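Prolyl-ACP dehydrogenase (Oscillatoria sp., PDB 4IRN) probably uses its FAD cofactor to oxidise a prolyl group carried on an acyl carrier protein during anatoxin-a biosynthesis, working within an acyl-CoA dehydrogenase fold. Local coordinates at residues 59-64 / 71-76; 201-206 / 228-233; 346-351 / 411-416; 170-175 / 267-272. All blocks are in the same frame, centred on the assembly; numbering follows the deposited sequence.

Contact 1: 59-64 / 71-76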
loop_
_atom_site.group_PDB
_atom_site.type_symbol
_atom_site.label_atom_id
_atom_site.label_comp_id
_atom_site.label_asym_id
_atom_site.label_seq_id
_atom_site.Cartn_x
_atom_site.Cartn_y
_atom_site.Cartn_z
ATOM N N LEU A 59 38.669 0.301 -2.444
ATOM C CA LEU A 59 37.734 1.200 -3.137
ATOM C C LEU A 59 37.303 2.407 -2.294
ATOM O O LEU A 59 36.472 3.197 -2.741
ATOM C CB LEU A 59 36.500 0.451 -3.710
ATOM C CG LEU A 59 36.697 -0.566 -4.843
ATOM C CD1 LEU A 59 35.365 -1.093 -5.307
ATOM C CD2 LEU A 59 37.404 0.042 -6.029
ATOM N N ILE A 60 37.886 2.556 -1.087
ATOM C CA ILE A 60 37.612 3.644 -0.132
ATOM C C ILE A 60 37.689 5.014 -0.826
ATOM O O ILE A 60 38.685 5.324 -1.497
ATOM C CB ILE A 60 38.548 3.569 1.128
ATOM C CG1 ILE A 60 38.572 2.171 1.797
ATOM C CG2 ILE A 60 38.292 4.709 2.145
ATOM C CD1 ILE A 60 37.338 1.811 2.666
ATOM N N SER A 61 36.610 5.808 -0.684
ATOM C CA SER A 61 36.533 7.147 -1.259
ATOM C C SER A 61 35.875 8.090 -0.262
ATOM O O SER A 61 35.267 7.639 0.712
ATOM C CB SER A 61 35.769 7.127 -2.583
ATOM O OG SER A 61 34.438 6.663 -2.429
ATOM N N ASP A 62 36.025 9.405 -0.488
ATOM C CA ASP A 62 35.415 10.447 0.334
ATOM C C ASP A 62 34.053 10.677 -0.283
ATOM O O ASP A 62 33.853 11.657 -1.018
ATOM C CB ASP A 62 36.279 11.716 0.314
ATOM C CG ASP A 62 35.868 12.816 1.290
ATOM O OD1 ASP A 62 34.821 12.662 1.967
ATOM O OD2 ASP A 62 36.575 13.850 1.352
ATOM N N LEU A 63 33.137 9.708 -0.055
ATOM C CA LEU A 63 31.799 9.697 -0.638
ATOM C C LEU A 63 30.904 10.886 -0.366
ATOM O O LEU A 63 30.138 11.257 -1.243
ATOM C CB LEU A 63 31.049 8.390 -0.403
ATOM C CG LEU A 63 30.861 7.493 -1.616
ATOM C CD1 LEU A 63 29.929 6.373 -1.272
ATOM C CD2 LEU A 63 30.288 8.225 -2.830
ATOM N N ILE A 64 30.990 11.498 0.836
ATOM C CA ILE A 64 30.195 12.683 1.151
ATOM C C ILE A 64 30.635 13.826 0.210
ATOM O O ILE A 64 29.778 14.485 -0.384
ATOM C CB ILE A 64 30.252 13.052 2.666
ATOM C CG1 ILE A 64 29.609 11.936 3.545
ATOM C CG2 ILE A 64 29.605 14.434 2.930
ATOM C CD1 ILE A 64 29.979 11.938 5.004
ATOM N N ILE A 71 31.858 14.094 -8.237
ATOM C CA ILE A 71 33.149 13.549 -8.683
ATOM C C ILE A 71 33.069 12.080 -9.066
ATOM O O ILE A 71 32.779 11.233 -8.225
ATOM C CB ILE A 71 34.297 13.844 -7.664
ATOM C CG1 ILE A 71 34.450 15.363 -7.392
ATOM C CG2 ILE A 71 35.625 13.210 -8.110
ATOM C CD1 ILE A 71 35.159 15.715 -6.066
ATOM N N PHE A 72 33.359 11.782 -10.338
ATOM C CA PHE A 72 33.416 10.412 -10.842
ATOM C C PHE A 72 34.778 9.829 -10.416
ATOM O O PHE A 72 35.813 10.471 -10.638
ATOM C CB PHE A 72 33.231 10.377 -12.380
ATOM C CG PHE A 72 33.650 9.075 -13.015
ATOM C CD1 PHE A 72 32.836 7.948 -12.936
ATOM C CD2 PHE A 72 34.877 8.959 -13.653
ATOM C CE1 PHE A 72 33.243 6.732 -13.493
ATOM C CE2 PHE A 72 35.287 7.741 -14.202
ATOM C CZ PHE A 72 34.466 6.637 -14.120
ATOM N N ASN A 73 34.770 8.630 -9.806
ATOM C CA ASN A 73 35.986 7.974 -9.325
ATOM C C ASN A 73 36.655 7.133 -10.416
ATOM O O ASN A 73 36.365 5.940 -10.562
ATOM C CB ASN A 73 35.701 7.144 -8.066
ATOM C CG ASN A 73 36.910 6.828 -7.206
ATOM O OD1 ASN A 73 38.069 6.886 -7.637
ATOM N ND2 ASN A 73 36.664 6.435 -5.965
ATOM N N ARG A 74 37.559 7.765 -11.180
ATOM C CA ARG A 74 38.290 7.088 -12.246
ATOM C C ARG A 74 39.262 6.054 -11.698
ATOM O O ARG A 74 39.444 5.006 -12.320
ATOM C CB ARG A 74 39.018 8.086 -13.132
ATOM C CG ARG A 74 39.208 7.565 -14.554
ATOM C CD ARG A 74 39.954 8.575 -15.388
ATOM N NE ARG A 74 39.416 8.697 -16.746
ATOM C CZ ARG A 74 38.609 9.677 -17.155
ATOM N NH1 ARG A 74 38.197 10.610 -16.302
ATOM N NH2 ARG A 74 38.180 9.710 -18.411
ATOM N N ASP A 75 39.867 6.347 -10.528
ATOM C CA ASP A 75 40.801 5.454 -9.841
ATOM C C ASP A 75 40.137 4.116 -9.498
ATOM O O ASP A 75 40.725 3.061 -9.736
ATOM C CB ASP A 75 41.376 6.120 -8.579
ATOM C CG ASP A 75 42.673 6.896 -8.778
ATOM O OD1 ASP A 75 42.929 7.367 -9.924
ATOM O OD2 ASP A 75 43.420 7.055 -7.793
ATOM N N ALA A 76 38.899 4.171 -8.976
ATOM C CA ALA A 76 38.107 3.000 -8.604
ATOM C C ALA A 76 37.630 2.216 -9.825
ATOM O O ALA A 76 37.537 0.991 -9.737
ATOM C CB ALA A 76 36.930 3.413 -7.736
HETATM O O HOH W 1 38.822 5.864 -4.881
#
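The carboxamide of Asn73 is the flat group here, and its two ends work on different partners: the amide nitrogen ND2 lies 3.6 Å from Ser61 CB, while OD1 is approached from over a face by the backbone N-H of Ala76. The latter bond makes Asn73 an N-cap, placed at the start of helix 74-83 in the helical N-terminal domain of the acyl-CoA dehydrogenase fold. Ala76 N lies 3.1 Å from Asn73 OD1, with 153° at the hydrogen, and sits well above the carbonyl plane. Asparagine suits this position because its short side chain folds back onto a first-turn N-H that has no carbonyl of a preceding helical turn to bind. With CG anti to the backbone nitrogen (chi1 -159°), OD1 turns back over the first turn and ND2 is left toward Ser61. A water modelled between ND2 and Ile60 O may join the two segments, but its spacing from ND2 is too short to be trusted and its bond to Ile60 is weak.

Beyond the cap the contact is apolar and small. Alanine suits the first helical turn because its lone methyl lets Leu59 come close to the helix, and both residues are buried. Helix 63-69 fills most of the chain between the segments, and its first residue, Leu63, packs on Lys116 and Arg388. Phe72, just ahead of the cap, leans on Ile199. Across the contact the branch of Leu59 that touches is CD2, 3.8 Å from the methyl carbon CB of Ala76.

Contact 2: 201-206 / 228-233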
loop_
_atom_site.group_PDB
_atom_site.type_symbol
_atom_site.label_atom_id
_atom_site.label_comp_id
_atom_site.label_asym_id
_atom_site.label_seq_id
_atom_site.Cartn_x
_atom_site.Cartn_y
_atom_site.Cartn_z
ATOM N N ASP A 201 34.884 6.459 -24.725
ATOM C CA ASP A 201 35.791 6.325 -25.858
ATOM C C ASP A 201 35.046 5.758 -27.065
ATOM O O ASP A 201 35.436 6.028 -28.203
ATOM C CB ASP A 201 36.997 5.457 -25.485
ATOM C CG ASP A 201 37.848 6.058 -24.384
ATOM O OD1 ASP A 201 38.559 7.051 -24.658
ATOM O OD2 ASP A 201 37.772 5.562 -23.231
ATOM N N LEU A 202 33.964 4.991 -26.812
ATOM C CA LEU A 202 33.096 4.405 -27.837
ATOM C C LEU A 202 31.611 4.649 -27.507
ATOM O O LEU A 202 31.184 4.476 -26.359
ATOM C CB LEU A 202 33.394 2.900 -28.027
ATOM C CG LEU A 202 32.705 2.175 -29.203
ATOM C CD1 LEU A 202 33.294 2.605 -30.569
ATOM C CD2 LEU A 202 32.813 0.671 -29.045
ATOM N N PHE A 203 30.840 5.061 -28.525
ATOM C CA PHE A 203 29.427 5.373 -28.390
ATOM C C PHE A 203 28.559 4.394 -29.166
ATOM O O PHE A 203 28.755 4.219 -30.366
ATOM C CB PHE A 203 29.161 6.818 -28.845
ATOM C CG PHE A 203 29.733 7.873 -27.923
ATOM C CD1 PHE A 203 31.046 8.309 -28.067
ATOM C CD2 PHE A 203 28.950 8.450 -26.926
ATOM C CE1 PHE A 203 31.572 9.287 -27.213
ATOM C CE2 PHE A 203 29.479 9.428 -26.072
ATOM C CZ PHE A 203 30.785 9.841 -26.223
ATOM N N ILE A 204 27.617 3.737 -28.474
ATOM C CA ILE A 204 26.653 2.816 -29.084
ATOM C C ILE A 204 25.396 3.662 -29.363
ATOM O O ILE A 204 24.667 4.016 -28.437
ATOM C CB ILE A 204 26.382 1.554 -28.202
ATOM C CG1 ILE A 204 27.688 0.810 -27.776
ATOM C CG2 ILE A 204 25.355 0.605 -28.826
ATOM C CD1 ILE A 204 28.624 0.294 -28.892
ATOM N N ILE A 205 25.185 4.020 -30.620
ATOM C CA ILE A 205 24.109 4.912 -31.049
ATOM C C ILE A 205 23.000 4.228 -31.838
ATOM O O ILE A 205 23.265 3.521 -32.801
ATOM C CB ILE A 205 24.699 6.159 -31.768
ATOM C CG1 ILE A 205 25.853 6.759 -30.920
ATOM C CG2 ILE A 205 23.623 7.163 -32.166
ATOM C CD1 ILE A 205 26.116 8.220 -30.968
ATOM N N PHE A 206 21.749 4.485 -31.429
ATOM C CA PHE A 206 20.537 3.960 -32.057
ATOM C C PHE A 206 19.947 5.030 -32.957
ATOM O O PHE A 206 19.528 6.076 -32.476
ATOM C CB PHE A 206 19.545 3.448 -30.991
ATOM C CG PHE A 206 20.004 2.136 -30.394
ATOM C CD1 PHE A 206 20.879 2.109 -29.308
ATOM C CD2 PHE A 206 19.576 0.926 -30.926
ATOM C CE1 PHE A 206 21.337 0.890 -28.784
ATOM C CE2 PHE A 206 20.021 -0.291 -30.388
ATOM C CZ PHE A 206 20.896 -0.301 -29.320
ATOM N N PRO A 228 34.501 14.006 -35.818
ATOM C CA PRO A 228 33.907 15.310 -36.150
ATOM C C PRO A 228 32.388 15.203 -36.315
ATOM O O PRO A 228 31.893 14.363 -37.069
ATOM C CB PRO A 228 34.628 15.703 -37.444
ATOM C CG PRO A 228 35.883 14.925 -37.436
ATOM C CD PRO A 228 35.535 13.626 -36.801
ATOM N N GLY A 229 31.688 15.982 -35.507
ATOM C CA GLY A 229 30.229 16.021 -35.472
ATOM C C GLY A 229 29.597 15.531 -34.184
ATOM O O GLY A 229 28.394 15.697 -33.995
ATOM N N LEU A 230 30.407 14.927 -33.302
ATOM C CA LEU A 230 29.992 14.375 -32.018
ATOM C C LEU A 230 30.198 15.437 -30.912
ATOM O O LEU A 230 31.322 15.648 -30.454
ATOM C CB LEU A 230 30.814 13.096 -31.766
ATOM C CG LEU A 230 30.427 12.196 -30.601
ATOM C CD1 LEU A 230 29.279 11.279 -30.980
ATOM C CD2 LEU A 230 31.602 11.342 -30.198
ATOM N N ILE A 231 29.104 16.123 -30.520
ATOM C CA ILE A 231 29.096 17.210 -29.531
ATOM C C ILE A 231 28.473 16.798 -28.199
ATOM O O ILE A 231 27.318 16.365 -28.162
ATOM C CB ILE A 231 28.429 18.481 -30.135
ATOM C CG1 ILE A 231 29.215 18.956 -31.384
ATOM C CG2 ILE A 231 28.289 19.595 -29.088
ATOM C CD1 ILE A 231 28.456 19.739 -32.370
ATOM N N LEU A 232 29.236 16.977 -27.110
ATOM C CA LEU A 232 28.805 16.653 -25.754
ATOM C C LEU A 232 28.656 17.895 -24.886
ATOM O O LEU A 232 29.435 18.845 -25.015
ATOM C CB LEU A 232 29.790 15.683 -25.097
ATOM C CG LEU A 232 29.709 14.238 -25.572
ATOM C CD1 LEU A 232 31.079 13.630 -25.655
ATOM C CD2 LEU A 232 28.804 13.415 -24.668
ATOM N N SER A 233 27.649 17.879 -24.002
ATOM C CA SER A 233 27.383 18.959 -23.060
ATOM C C SER A 233 28.117 18.654 -21.750
ATOM O O SER A 233 28.777 17.619 -21.635
ATOM C CB SER A 233 25.882 19.080 -22.811
ATOM O OG SER A 233 25.411 18.100 -21.898
#
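Two beta-sheets of the middle domain face each other here, in the beta-structure characteristic of acyl-CoA dehydrogenases. Strand 202-206 belongs to the mixed sheet and strand 230-232 is an outermost strand of the antiparallel sheet. The axes of these two strand segments approach to 11.4 Å with 100° between their directions, so the strands share no backbone hydrogen bonds and meet through side chains alone.

Phe203 carries most of the contact. Its ring projects from the mixed sheet into the interface, where the edge strand presents two leucines, Leu230 and Leu232, whose positions two apart in a strand put them on the same face. Leu230 comes in at a slant, and its CD2 methyl lies 3.6 Å from Phe203 CE1. Leu232 and Phe203 approach head-on from opposite directions, with Leu232 CD1 3.8 Å from Phe203 CZ. Both methyls meet the ring obliquely. The first torsion of Leu230 (chi1 -170°) sets CG anti to its backbone nitrogen and carries the branched end toward the ring. A broad aromatic suits sheets this far apart, since its length reaches the leucines of the facing strand.

Leu249 of the neighbouring strand 249-257 extends this apolar layer, touching Ile205, Leu230 and Leu232. The cofactor is not far away: the side chain of Phe203 lies about 8 Å from that of His160, a residue that binds FAD. Two positions along from Phe203, and therefore on the same face of its strand, Ile205 adds a looser touch, CD1 to Leu230 CD1 at 4.4 Å.

Contact 3: 346-351 / 411-416; sequences KQMALL and AKFLGL
The principal interaction is CH-pi: the Leu351 CB methylene sits over one face of the Phe413 ring, 3.9 Å from its centroid and only 12° off the ring normal, almost above the centre. The side chains of Leu351 and Phe413 slide past each other in opposite senses, which also brings Leu351 CD1 to 3.8 Å from Phe413 CB. An aliphatic residue on the first turn of helix 350-375 thus gives the ring face an apolar cover.

Apolar contacts at the ring's edge make up the second group. Leu350 meets Phe413 at about a right angle, its CD2 lying in the ring plane 3.8 Å from Phe413 CZ. Met348 comes from the opposite direction to Phe413, and its terminal CE lies 3.9 Å from Phe413 CE1. The thioether chain is bent at both chi2 and chi3, a flexibility that lets methionine bring its terminal methyl to the ring edge.

No hydrogen bond crosses between the segments; the polar bonds are made within each or to residues beyond. The sulfur of Met348 takes a weak bond from Leu350 N (SD to N 3.5 Å), which may help to set the bend, while Ala349 N is held by Glu277. On the other segment Leu416 N bonds to Ala411 O at 3.1 Å, and Gly415 N to Lys412 O. Lys314 of the second subunit binds Leu416 O. Two helix ends therefore meet: an N-terminal turn covering one side of a C-terminal one, where Gly415, with positive phi (112°), closes helix 403-414 in a Schellman motif just before the chain terminus of this C-terminal domain.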
loop_
_atom_site.group_PDB
_atom_site.type_symbol
_atom_site.label_atom_id
_atom_site.label_comp_id
_atom_site.label_asym_id
_atom_site.label_seq_id
_atom_site.Cartn_x
_atom_site.Cartn_y
_atom_site.Cartn_z
ATOM N N LYS A 346 20.736 -19.616 -22.184
ATOM C CA LYS A 346 20.503 -18.954 -23.479
ATOM C C LYS A 346 19.026 -18.781 -23.887
ATOM O O LYS A 346 18.678 -18.938 -25.061
ATOM C CB LYS A 346 21.345 -19.625 -24.595
ATOM C CG LYS A 346 22.824 -19.848 -24.254
ATOM C CD LYS A 346 23.729 -18.712 -24.710
ATOM C CE LYS A 346 25.183 -18.991 -24.436
ATOM N NZ LYS A 346 26.061 -18.050 -25.181
ATOM N N GLN A 347 18.168 -18.435 -22.911
ATOM C CA GLN A 347 16.731 -18.203 -23.117
ATOM C C GLN A 347 16.402 -16.721 -23.216
ATOM O O GLN A 347 17.123 -15.884 -22.653
ATOM C CB GLN A 347 15.905 -18.851 -21.995
ATOM C CG GLN A 347 15.907 -20.375 -22.019
ATOM C CD GLN A 347 15.030 -20.929 -20.933
ATOM O OE1 GLN A 347 15.368 -20.883 -19.745
ATOM N NE2 GLN A 347 13.882 -21.473 -21.319
ATOM N N MET A 348 15.289 -16.398 -23.940
ATOM C CA MET A 348 14.806 -15.030 -24.089
ATOM C C MET A 348 14.069 -14.677 -22.788
ATOM O O MET A 348 13.030 -15.285 -22.474
ATOM C CB MET A 348 13.862 -14.927 -25.298
ATOM C CG MET A 348 13.618 -13.493 -25.781
ATOM S SD MET A 348 12.505 -12.450 -24.786
ATOM C CE MET A 348 10.949 -13.206 -25.133
ATOM N N ALA A 349 14.650 -13.712 -22.011
ATOM C CA ALA A 349 14.087 -13.353 -20.718
ATOM C C ALA A 349 13.709 -11.868 -20.553
ATOM O O ALA A 349 13.965 -11.296 -19.488
ATOM C CB ALA A 349 15.025 -13.807 -19.604
ATOM N N LEU A 350 13.046 -11.259 -21.563
ATOM C CA LEU A 350 12.621 -9.854 -21.482
ATOM C C LEU A 350 11.513 -9.642 -20.444
ATOM O O LEU A 350 11.528 -8.634 -19.743
ATOM C CB LEU A 350 12.223 -9.298 -22.856
ATOM C CG LEU A 350 11.993 -7.779 -22.965
ATOM C CD1 LEU A 350 13.303 -7.010 -23.028
ATOM C CD2 LEU A 350 11.189 -7.461 -24.183
ATOM N N LEU A 351 10.579 -10.596 -20.326
ATOM C CA LEU A 351 9.508 -10.543 -19.326
ATOM C C LEU A 351 10.101 -10.633 -17.917
ATOM O O LEU A 351 9.725 -9.849 -17.056
ATOM C CB LEU A 351 8.494 -11.690 -19.559
ATOM C CG LEU A 351 7.458 -11.985 -18.451
ATOM C CD1 LEU A 351 6.473 -10.832 -18.268
ATOM C CD2 LEU A 351 6.728 -13.274 -18.734
ATOM N N ALA A 411 2.214 -6.576 -19.228
ATOM C CA ALA A 411 0.836 -6.696 -19.713
ATOM C C ALA A 411 0.768 -7.253 -21.145
ATOM O O ALA A 411 -0.088 -8.095 -21.417
ATOM C CB ALA A 411 0.132 -5.354 -19.629
ATOM N N LYS A 412 1.698 -6.819 -22.038
ATOM C CA LYS A 412 1.783 -7.274 -23.436
ATOM C C LYS A 412 2.135 -8.751 -23.492
ATOM O O LYS A 412 1.507 -9.482 -24.250
ATOM C CB LYS A 412 2.781 -6.442 -24.256
ATOM C CG LYS A 412 2.457 -4.955 -24.350
ATOM C CD LYS A 412 1.587 -4.604 -25.529
ATOM C CE LYS A 412 1.140 -3.163 -25.493
ATOM N NZ LYS A 412 0.219 -2.855 -26.620
ATOM N N PHE A 413 3.102 -9.200 -22.651
ATOM C CA PHE A 413 3.508 -10.610 -22.542
ATOM C C PHE A 413 2.367 -11.503 -22.047
ATOM O O PHE A 413 2.326 -12.679 -22.397
ATOM C CB PHE A 413 4.730 -10.765 -21.630
ATOM C CG PHE A 413 6.041 -10.522 -22.333
ATOM C CD1 PHE A 413 6.608 -11.501 -23.139
ATOM C CD2 PHE A 413 6.717 -9.318 -22.183
ATOM C CE1 PHE A 413 7.814 -11.270 -23.797
ATOM C CE2 PHE A 413 7.925 -9.088 -22.841
ATOM C CZ PHE A 413 8.463 -10.063 -23.648
ATOM N N LEU A 414 1.441 -10.938 -21.242
ATOM C CA LEU A 414 0.278 -11.644 -20.706
ATOM C C LEU A 414 -0.799 -11.822 -21.772
ATOM O O LEU A 414 -1.649 -12.696 -21.639
ATOM C CB LEU A 414 -0.287 -10.927 -19.468
ATOM C CG LEU A 414 0.581 -10.934 -18.199
ATOM C CD1 LEU A 414 -0.026 -10.052 -17.113
ATOM C CD2 LEU A 414 0.785 -12.342 -17.675
ATOM N N GLY A 415 -0.736 -11.009 -22.824
ATOM C CA GLY A 415 -1.650 -11.061 -23.959
ATOM C C GLY A 415 -2.573 -9.867 -24.098
ATOM O O GLY A 415 -3.367 -9.805 -25.038
ATOM N N LEU A 416 -2.481 -8.909 -23.169
ATOM C CA LEU A 416 -3.324 -7.712 -23.146
ATOM C C LEU A 416 -2.887 -6.636 -24.167
ATOM O O LEU A 416 -3.712 -5.769 -24.541
ATOM C CB LEU A 416 -3.377 -7.128 -21.720
ATOM C CG LEU A 416 -3.645 -8.111 -20.565
ATOM C CD1 LEU A 416 -3.241 -7.496 -19.243
ATOM C CD2 LEU A 416 -5.097 -8.583 -20.547
ATOM O OXT LEU A 416 -1.711 -6.649 -24.590
#

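Contact 4: 170-175 / 267-272; sequences DIYSLK and TGLAIF
Asp170 OD2, just ahead of the Ile171 and Tyr172 side chains that make the contact, is bound by Ser173 OG at 3.0 Å, from above the carboxylate plane, and weakly by Phe308 N of the third subunit. Short polar side chains suit both places, because their bond adds to the backbone bond from Ser173 N to Asp170 O in closing the turn. That turn offers Ile171 and Tyr172 to the first turn of helix 268-282.

Ile171 covers a face of the Phe272 ring: its CG1 lies 4.1 Å from the ring centroid, 26° off the normal, while CG2 comes to 3.7 Å from Phe272 CE2. A beta-branched residue can spread two carbons across a ring in this way. Phe272 holds CG anti to its backbone nitrogen (chi1 -175°), extending the ring toward the turn. One helical turn earlier, on the same side, Leu269 points CD1 at the edge of the Tyr172 ring, in its plane and nearest CE1. Ile171 CG2 also lies above the rim of that tyrosine ring, so the isoleucine serves both aromatics.

The side chain of Ile171 is about 6 Å from bound FAD, and that of Phe272 about 4 Å from those of the FAD-binding Ala162 and His160. The helix start is thereby fitted against the middle domain: Phe272 also meets Phe206 of strand 202-208 edge-to-face, Leu174 packs on Leu218 of strand 218-224, and Ile271 touches Pro134 and Phe138 of helix 118-138.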
loop_
_atom_site.group_PDB
_atom_site.type_symbol
_atom_site.label_atom_id
_atom_site.label_comp_id
_atom_site.label_asym_id
_atom_site.label_seq_id
_atom_site.Cartn_x
_atom_site.Cartn_y
_atom_site.Cartn_z
ATOM N N ASP A 170 8.644 5.963 -25.751
ATOM C CA ASP A 170 8.332 5.701 -27.156
ATOM C C ASP A 170 9.638 5.744 -27.957
ATOM O O ASP A 170 9.869 6.644 -28.775
ATOM C CB ASP A 170 7.274 6.705 -27.675
ATOM C CG ASP A 170 6.748 6.478 -29.090
ATOM O OD1 ASP A 170 6.906 5.342 -29.619
ATOM O OD2 ASP A 170 6.153 7.431 -29.662
ATOM N N ILE A 171 10.511 4.755 -27.679
ATOM C CA ILE A 171 11.831 4.594 -28.287
ATOM C C ILE A 171 11.789 4.325 -29.794
ATOM O O ILE A 171 12.717 4.705 -30.495
ATOM C CB ILE A 171 12.718 3.590 -27.486
ATOM C CG1 ILE A 171 14.221 3.754 -27.790
ATOM C CG2 ILE A 171 12.251 2.140 -27.618
ATOM C CD1 ILE A 171 14.869 5.005 -27.203
ATOM N N TYR A 172 10.711 3.716 -30.292
ATOM C CA TYR A 172 10.537 3.422 -31.715
ATOM C C TYR A 172 10.444 4.696 -32.554
ATOM O O TYR A 172 10.837 4.696 -33.719
ATOM C CB TYR A 172 9.291 2.546 -31.934
ATOM C CG TYR A 172 9.175 1.391 -30.961
ATOM C CD1 TYR A 172 10.136 0.388 -30.924
ATOM C CD2 TYR A 172 8.133 1.332 -30.035
ATOM C CE1 TYR A 172 10.030 -0.680 -30.038
ATOM C CE2 TYR A 172 8.023 0.274 -29.135
ATOM C CZ TYR A 172 8.973 -0.734 -29.145
ATOM O OH TYR A 172 8.882 -1.784 -28.263
ATOM N N SER A 173 9.955 5.788 -31.943
ATOM C CA SER A 173 9.775 7.094 -32.564
ATOM C C SER A 173 11.053 7.954 -32.566
ATOM O O SER A 173 10.961 9.184 -32.488
ATOM C CB SER A 173 8.604 7.829 -31.917
ATOM O OG SER A 173 7.364 7.327 -32.392
ATOM N N LEU A 174 12.242 7.308 -32.698
ATOM C CA LEU A 174 13.557 7.960 -32.781
ATOM C C LEU A 174 13.609 8.866 -33.998
ATOM O O LEU A 174 13.169 8.469 -35.087
ATOM C CB LEU A 174 14.702 6.928 -32.948
ATOM C CG LEU A 174 15.053 6.030 -31.790
ATOM C CD1 LEU A 174 16.117 5.036 -32.174
ATOM C CD2 LEU A 174 15.477 6.825 -30.600
ATOM N N LYS A 175 14.189 10.050 -33.826
ATOM C CA LYS A 175 14.352 10.994 -34.921
ATOM C C LYS A 175 15.779 11.026 -35.484
ATOM O O LYS A 175 15.951 11.466 -36.614
ATOM C CB LYS A 175 13.824 12.395 -34.553
ATOM C CG LYS A 175 12.315 12.466 -34.231
ATOM C CD LYS A 175 11.375 12.129 -35.431
ATOM C CE LYS A 175 9.928 11.853 -35.046
ATOM N NZ LYS A 175 9.375 10.630 -35.710
ATOM N N THR A 267 18.182 -4.038 -37.912
ATOM C CA THR A 267 18.405 -4.930 -36.755
ATOM C C THR A 267 18.383 -4.172 -35.396
ATOM O O THR A 267 18.300 -4.810 -34.342
ATOM C CB THR A 267 19.712 -5.768 -36.921
ATOM O OG1 THR A 267 19.888 -6.263 -38.250
ATOM C CG2 THR A 267 19.809 -6.946 -35.938
ATOM N N GLY A 268 18.445 -2.839 -35.451
ATOM C CA GLY A 268 18.465 -1.942 -34.294
ATOM C C GLY A 268 17.484 -2.240 -33.182
ATOM O O GLY A 268 17.828 -2.111 -32.014
ATOM N N LEU A 269 16.267 -2.644 -33.500
ATOM C CA LEU A 269 15.245 -3.016 -32.521
ATOM C C LEU A 269 15.649 -4.293 -31.756
ATOM O O LEU A 269 15.607 -4.303 -30.515
ATOM C CB LEU A 269 13.865 -3.172 -33.207
ATOM C CG LEU A 269 12.729 -3.731 -32.332
ATOM C CD1 LEU A 269 12.285 -2.724 -31.296
ATOM C CD2 LEU A 269 11.559 -4.188 -33.177
ATOM N N ALA A 270 16.036 -5.365 -32.509
ATOM C CA ALA A 270 16.484 -6.634 -31.942
ATOM C C ALA A 270 17.682 -6.401 -31.005
ATOM O O ALA A 270 17.766 -7.030 -29.946
ATOM C CB ALA A 270 16.864 -7.607 -33.051
ATOM N N ILE A 271 18.569 -5.472 -31.388
ATOM C CA ILE A 271 19.742 -5.116 -30.605
ATOM C C ILE A 271 19.319 -4.393 -29.318
ATOM O O ILE A 271 19.804 -4.737 -28.250
ATOM C CB ILE A 271 20.798 -4.333 -31.459
ATOM C CG1 ILE A 271 21.228 -5.155 -32.698
ATOM C CG2 ILE A 271 22.030 -3.953 -30.628
ATOM C CD1 ILE A 271 22.298 -4.524 -33.589
ATOM N N PHE A 272 18.389 -3.428 -29.421
ATOM C CA PHE A 272 17.901 -2.653 -28.280
ATOM C C PHE A 272 17.170 -3.540 -27.262
ATOM O O PHE A 272 17.388 -3.411 -26.048
ATOM C CB PHE A 272 16.998 -1.499 -28.756
ATOM C CG PHE A 272 16.551 -0.578 -27.644
ATOM C CD1 PHE A 272 17.367 0.459 -27.209
ATOM C CD2 PHE A 272 15.308 -0.742 -27.034
ATOM C CE1 PHE A 272 16.951 1.306 -26.180
ATOM C CE2 PHE A 272 14.896 0.109 -26.007
ATOM C CZ PHE A 272 15.715 1.130 -25.593
#

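Overall arrangement
Contacts 1, 2 and 4 are partly buried, whereas contact 3 lies at the surface. Contact 1 joins loops and helix starts of the N-terminal domain, contact 2 two sheets of the middle domain, and contact 3 helix ends of the C-terminal domain; contact 4 bridges the last two domains. Contacts 2 and 4 have centres about 17 Å apart; they touch through Phe206 of strand 202-208, which packs on the helix start of contact 4. Contacts 1 and 3 lie on opposite sides of the chain's centre. The chemistry follows: a capping amide in contact 1, wholly apolar packing, aromatic and aliphatic, in contact 2, and aromatic faces covered by aliphatic carbons in contacts 3 and 4, whose segments also reach other subunits.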